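Local atomic coordinates of cysteine hydrolase (PDB entry 6V98), a protein that probably acts as a cysteine hydrolase effector that Vibrio cholerae delivers into rival cells through its type VI secretion system. Residues A[82-87]-A[93-98]; A[10-15]-A[101-106]. All coordinates share one frame; numbering follows the deposited sequence.

Contact 1: A[82-87]-A[93-98]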
loop_
_atom_site.group_PDB
_atom_site.type_symbol
_atom_site.label_atom_id
_atom_site.label_comp_id
_atom_site.label_asym_id
_atom_site.label_seq_id
_atom_site.Cartn_x
_atom_site.Cartn_y
_atom_site.Cartn_z
ATOM N N SER A 82 -1.132 -1.467 14.002
ATOM C CA SER A 82 -1.588 -2.598 14.794
ATOM C C SER A 82 -1.631 -3.856 13.936
ATOM O O SER A 82 -1.778 -3.796 12.714
ATOM C CB SER A 82 -2.975 -2.322 15.386
ATOM O OG SER A 82 -2.963 -1.167 16.215
ATOM N N ASN A 83 -1.498 -5.006 14.588
ATOM C CA ASN A 83 -1.766 -6.261 13.907
ATOM C C ASN A 83 -3.268 -6.501 13.829
ATOM O O ASN A 83 -4.048 -5.987 14.638
ATOM C CB ASN A 83 -1.094 -7.423 14.630
ATOM C CG ASN A 83 0.412 -7.319 14.590
ATOM O OD1 ASN A 83 0.972 -6.781 13.641
ATOM N ND2 ASN A 83 1.072 -7.824 15.621
ATOM N N VAL A 84 -3.671 -7.297 12.850
ATOM C CA VAL A 84 -5.062 -7.680 12.704
ATOM C C VAL A 84 -5.282 -9.029 13.379
ATOM O O VAL A 84 -4.343 -9.738 13.732
ATOM C CB VAL A 84 -5.500 -7.722 11.221
ATOM C CG1 VAL A 84 -5.320 -6.354 10.577
ATOM C CG2 VAL A 84 -4.720 -8.793 10.448
ATOM N N THR A 85 -6.546 -9.391 13.555
ATOM C CA THR A 85 -6.935 -10.696 14.069
ATOM C C THR A 85 -7.476 -11.534 12.925
ATOM O O THR A 85 -8.350 -11.081 12.180
ATOM C CB THR A 85 -7.991 -10.565 15.162
ATOM O OG1 THR A 85 -7.487 -9.708 16.195
ATOM C CG2 THR A 85 -8.323 -11.940 15.739
ATOM N N ILE A 86 -6.941 -12.738 12.774
ATOM C CA ILE A 86 -7.427 -13.685 11.787
ATOM C C ILE A 86 -8.307 -14.689 12.511
ATOM O O ILE A 86 -7.904 -15.251 13.537
ATOM C CB ILE A 86 -6.275 -14.399 11.062
ATOM C CG1 ILE A 86 -5.219 -13.413 10.555
ATOM C CG2 ILE A 86 -6.837 -15.225 9.911
ATOM C CD1 ILE A 86 -5.712 -12.473 9.492
ATOM N N LYS A 87 -9.508 -14.911 11.988
ATOM C CA LYS A 87 -10.454 -15.857 12.567
ATOM C C LYS A 87 -10.994 -16.718 11.437
ATOM O O LYS A 87 -11.671 -16.212 10.538
ATOM C CB LYS A 87 -11.583 -15.131 13.296
ATOM C CG LYS A 87 -12.771 -16.017 13.624
ATOM C CD LYS A 87 -13.142 -15.919 15.088
ATOM C CE LYS A 87 -14.146 -16.996 15.471
ATOM N NZ LYS A 87 -13.584 -18.361 15.268
ATOM N N GLU A 93 -13.542 -7.620 10.847
ATOM C CA GLU A 93 -13.806 -6.253 10.399
ATOM C C GLU A 93 -13.242 -5.236 11.381
ATOM O O GLU A 93 -12.608 -4.254 10.972
ATOM C CB GLU A 93 -15.313 -6.027 10.201
ATOM C CG GLU A 93 -15.682 -4.553 9.956
ATOM C CD GLU A 93 -17.165 -4.322 9.678
ATOM O OE1 GLU A 93 -17.606 -4.511 8.523
ATOM O OE2 GLU A 93 -17.889 -3.941 10.618
ATOM N N SER A 94 -13.433 -5.467 12.686
ATOM C CA SER A 94 -12.994 -4.491 13.683
ATOM C C SER A 94 -11.481 -4.308 13.667
ATOM O O SER A 94 -10.987 -3.176 13.757
ATOM C CB SER A 94 -13.465 -4.913 15.078
ATOM O OG SER A 94 -13.205 -6.283 15.305
ATOM N N SER A 95 -10.725 -5.406 13.552
ATOM C CA SER A 95 -9.272 -5.289 13.611
ATOM C C SER A 95 -8.718 -4.646 12.351
ATOM O O SER A 95 -7.707 -3.939 12.413
ATOM C CB SER A 95 -8.632 -6.658 13.848
ATOM O OG SER A 95 -8.716 -7.487 12.699
ATOM N N LEU A 96 -9.363 -4.870 11.205
ATOM C CA LEU A 96 -8.937 -4.184 9.992
ATOM C C LEU A 96 -9.308 -2.706 10.045
ATOM O O LEU A 96 -8.524 -1.848 9.622
ATOM C CB LEU A 96 -9.543 -4.866 8.763
ATOM C CG LEU A 96 -9.098 -4.256 7.432
ATOM C CD1 LEU A 96 -7.609 -4.351 7.321
ATOM C CD2 LEU A 96 -9.779 -4.968 6.271
ATOM N N LEU A 97 -10.488 -2.385 10.590
ATOM C CA LEU A 97 -10.875 -0.988 10.770
ATOM C C LEU A 97 -9.847 -0.223 11.597
ATOM O O LEU A 97 -9.582 0.956 11.336
ATOM C CB LEU A 97 -12.247 -0.890 11.454
ATOM C CG LEU A 97 -13.526 -0.941 10.617
ATOM C CD1 LEU A 97 -14.736 -1.145 11.536
ATOM C CD2 LEU A 97 -13.675 0.330 9.787
ATOM N N LYS A 98 -9.279 -0.864 12.621
ATOM C CA LYS A 98 -8.305 -0.180 13.463
ATOM C C LYS A 98 -7.059 0.181 12.667
ATOM O O LYS A 98 -6.514 1.282 12.812
ATOM C CB LYS A 98 -7.944 -1.056 14.660
ATOM C CG LYS A 98 -6.978 -0.415 15.624
ATOM C CD LYS A 98 -6.763 -1.297 16.829
ATOM C CE LYS A 98 -5.741 -0.686 17.755
ATOM N NZ LYS A 98 -5.449 -1.606 18.884
HETATM O O HOH W 1 -6.072 -4.188 14.580
#

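Contact 2: A[10-15]-A[101-106]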
loop_
_atom_site.group_PDB
_atom_site.type_symbol
_atom_site.label_atom_id
_atom_site.label_comp_id
_atom_site.label_asym_id
_atom_site.label_seq_id
_atom_site.Cartn_x
_atom_site.Cartn_y
_atom_site.Cartn_z
ATOM N N VAL A 10 -3.458 0.252 -0.960
ATOM C CA VAL A 10 -4.429 1.253 -0.521
ATOM C C VAL A 10 -4.101 2.566 -1.217
ATOM O O VAL A 10 -2.934 2.960 -1.286
ATOM C CB VAL A 10 -4.443 1.406 1.015
ATOM C CG1 VAL A 10 -4.971 0.108 1.660
ATOM C CG2 VAL A 10 -3.060 1.731 1.560
ATOM N N VAL A 11 -5.123 3.227 -1.758
ATOM C CA VAL A 11 -4.988 4.543 -2.362
ATOM C C VAL A 11 -5.891 5.505 -1.604
ATOM O O VAL A 11 -6.996 5.141 -1.186
ATOM C CB VAL A 11 -5.337 4.516 -3.866
ATOM C CG1 VAL A 11 -5.364 5.923 -4.448
ATOM C CG2 VAL A 11 -4.321 3.641 -4.630
ATOM N N PHE A 12 -5.401 6.724 -1.404
ATOM C CA PHE A 12 -6.146 7.798 -0.754
ATOM C C PHE A 12 -6.520 8.761 -1.866
ATOM O O PHE A 12 -5.748 9.675 -2.182
ATOM C CB PHE A 12 -5.284 8.484 0.311
ATOM C CG PHE A 12 -4.607 7.513 1.254
ATOM C CD1 PHE A 12 -3.303 7.090 1.019
ATOM C CD2 PHE A 12 -5.290 7.016 2.364
ATOM C CE1 PHE A 12 -2.687 6.188 1.877
ATOM C CE2 PHE A 12 -4.686 6.129 3.232
ATOM C CZ PHE A 12 -3.379 5.709 2.986
ATOM N N PRO A 13 -7.673 8.587 -2.515
ATOM C CA PRO A 13 -7.933 9.344 -3.751
ATOM C C PRO A 13 -8.108 10.831 -3.533
ATOM O O PRO A 13 -7.989 11.595 -4.497
ATOM C CB PRO A 13 -9.226 8.718 -4.294
ATOM C CG PRO A 13 -9.575 7.596 -3.369
ATOM C CD PRO A 13 -8.848 7.809 -2.094
ATOM N N ASP A 14 -8.407 11.265 -2.312
ATOM C CA ASP A 14 -8.634 12.675 -2.027
ATOM C C ASP A 14 -7.410 13.357 -1.429
ATOM O O ASP A 14 -7.498 14.518 -1.017
ATOM C CB ASP A 14 -9.834 12.822 -1.103
ATOM C CG ASP A 14 -11.096 12.272 -1.726
ATOM O OD1 ASP A 14 -11.309 12.512 -2.935
ATOM O OD2 ASP A 14 -11.858 11.592 -1.017
ATOM N N TYR A 15 -6.290 12.645 -1.372
ATOM C CA TYR A 15 -5.018 13.170 -0.887
ATOM C C TYR A 15 -4.540 14.300 -1.787
ATOM O O TYR A 15 -4.614 14.204 -3.014
ATOM C CB TYR A 15 -4.016 12.020 -0.883
ATOM C CG TYR A 15 -2.660 12.243 -0.271
ATOM C CD1 TYR A 15 -2.370 11.741 0.990
ATOM C CD2 TYR A 15 -1.652 12.881 -0.977
ATOM C CE1 TYR A 15 -1.124 11.891 1.545
ATOM C CE2 TYR A 15 -0.395 13.044 -0.425
ATOM C CZ TYR A 15 -0.136 12.545 0.833
ATOM O OH TYR A 15 1.107 12.707 1.389
ATOM N N LYS A 101 -7.948 3.057 10.007
ATOM C CA LYS A 101 -7.944 4.361 10.660
ATOM C C LYS A 101 -6.520 4.841 10.936
ATOM O O LYS A 101 -6.206 6.023 10.741
ATOM C CB LYS A 101 -8.739 4.289 11.957
ATOM C CG LYS A 101 -9.117 5.641 12.494
ATOM C CD LYS A 101 -10.068 5.512 13.667
ATOM C CE LYS A 101 -11.050 6.669 13.664
ATOM N NZ LYS A 101 -10.434 7.903 14.204
ATOM N N GLU A 102 -5.654 3.950 11.426
ATOM C CA GLU A 102 -4.265 4.327 11.678
ATOM C C GLU A 102 -3.605 4.832 10.404
ATOM O O GLU A 102 -2.971 5.894 10.392
ATOM C CB GLU A 102 -3.491 3.134 12.251
ATOM C CG GLU A 102 -3.880 2.772 13.699
ATOM C CD GLU A 102 -3.252 1.464 14.164
ATOM O OE1 GLU A 102 -2.856 0.669 13.297
ATOM O OE2 GLU A 102 -3.158 1.226 15.385
ATOM N N VAL A 103 -3.765 4.080 9.312
ATOM C CA VAL A 103 -3.084 4.408 8.061
ATOM C C VAL A 103 -3.622 5.710 7.486
ATOM O O VAL A 103 -2.857 6.557 6.993
ATOM C CB VAL A 103 -3.233 3.223 7.088
ATOM C CG1 VAL A 103 -2.872 3.624 5.682
ATOM C CG2 VAL A 103 -2.364 2.059 7.564
ATOM N N SER A 104 -4.939 5.910 7.568
ATOM C CA SER A 104 -5.528 7.141 7.056
ATOM C C SER A 104 -4.998 8.364 7.801
ATOM O O SER A 104 -4.677 9.387 7.182
ATOM C CB SER A 104 -7.052 7.072 7.155
ATOM O OG SER A 104 -7.606 8.293 6.716
ATOM N N LEU A 105 -4.911 8.284 9.134
ATOM C CA LEU A 105 -4.401 9.408 9.911
ATOM C C LEU A 105 -2.929 9.649 9.623
ATOM O O LEU A 105 -2.504 10.794 9.422
ATOM C CB LEU A 105 -4.597 9.153 11.410
ATOM C CG LEU A 105 -3.914 10.182 12.316
ATOM C CD1 LEU A 105 -4.433 11.579 11.999
ATOM C CD2 LEU A 105 -4.130 9.858 13.804
ATOM N N ARG A 106 -2.138 8.574 9.606
ATOM C CA ARG A 106 -0.686 8.702 9.651
ATOM C C ARG A 106 -0.112 8.975 8.277
ATOM O O ARG A 106 0.897 9.675 8.162
ATOM C CB ARG A 106 -0.058 7.430 10.238
ATOM C CG ARG A 106 -0.221 7.333 11.756
ATOM C CD ARG A 106 0.066 5.947 12.327
ATOM N NE ARG A 106 -0.432 5.868 13.718
ATOM C CZ ARG A 106 -0.473 4.751 14.438
ATOM N NH1 ARG A 106 -0.039 3.613 13.916
ATOM N NH2 ARG A 106 -0.951 4.766 15.682
#

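Contact 1: A[82-87]-A[93-98]
Ser95 turns its hydroxyl from the first helical turn onto the backbone of Val84 and Thr85. Its OG lies between its own backbone N and carbonyl carbon (chi1 72°). This places the oxygen in front of the Thr85 amide. Thr85 N donates to Ser95 OG over 3.0 Å, and the N-H points almost straight at the oxygen, at 175°. The same hydroxyl is hydrogen-bonded to Thr92 OG1, so it joins the extended segment to the residue just before the helix. Val84 meets this hydroxyl with its branch carbon: Val84 CB is 3.5 Å from Ser95 OG. Its CG1 reaches further, over the helix backbone, and ends 4.5 Å from Leu96 CD1. This is a loose apolar touch. Ile91, from the short strand 90-91, touches both Val84 and Leu96. Thr85 stays at the margin, with its OG1 4.0 Å from Ser95 CB.

The fold here is a short two-stranded antiparallel hairpin, 86-87 with 90-91, that leads directly into helix 93-107. The hairpin turns the chain back, so the start of the helix comes to lie beside residues 82-85. A water sits between them. It donates to Asn83 O and to Ser95 O, each at 2.7 Å, and so bridges the two backbones.

Lys98 lies along the outer side with its chain extended and its CG anti to the backbone N (chi1 -178°). Its aliphatic end passes over Ser82: Lys98 CE is 3.2 Å from Ser82 OG, while the ammonium NZ lies further from that oxygen. The hydroxyl of Ser82 probably bonds instead to Glu102, one turn further along the helix. Asn83 faces away from the helix, and its OD1 accepts from the backbone N of Thr57.

Contact 2: A[10-15]-A[101-106]
Phe12 and Val103 make the main apolar contact. Val103 CG1 comes to the edge of the phenyl ring, in its plane, and sits 3.4 Å from Phe12 CZ. The two side chains cross at about a right angle, and the methyl meets the rim of the ring. Val103 holds CG1 anti to its backbone N (chi1 165°), which carries this methyl toward the strand.

A second apolar touch is to the helix backbone. Phe12 CE2 lies 4.0 Å from Ser104 CA. The serine's polar end is engaged elsewhere, as its OG is hydrogen-bonded to Gly111 O.

Backbone bonding shapes the strand side. Tyr15 N donates to Phe12 O over 3.1 Å and closes a type I beta turn from Phe12 to Tyr15. The turn ends strand 5-12 just after the ring that meets the helix.

The contact packs helix 93-107 against the central antiparallel sheet of this Peptidase_CA clan member. Strand 5-12 lies there between strands 44-50 and 113-120. Ile113 of strand 113-120 touches Phe12, and Tyr59 of strand 57-63 touches both Phe12 and Val103.

Both contacts use helix 93-107, contact 1 at its first turns and contact 2 further along. Their centres are about 17 Å apart. Contact 2 is buried and joins the helix to the main sheet through apolar groups. Contact 1 is only partly buried and lies nearer the surface. It relies on a serine hydroxyl, a bridging water and a lysine chain, with little apolar contact. In sequence, contact 1 is local and nested inside the long loop that contact 2 closes. The two contacts touch each other at the pair Ser82 OG and Glu102 OE2, 2.5 Å apart.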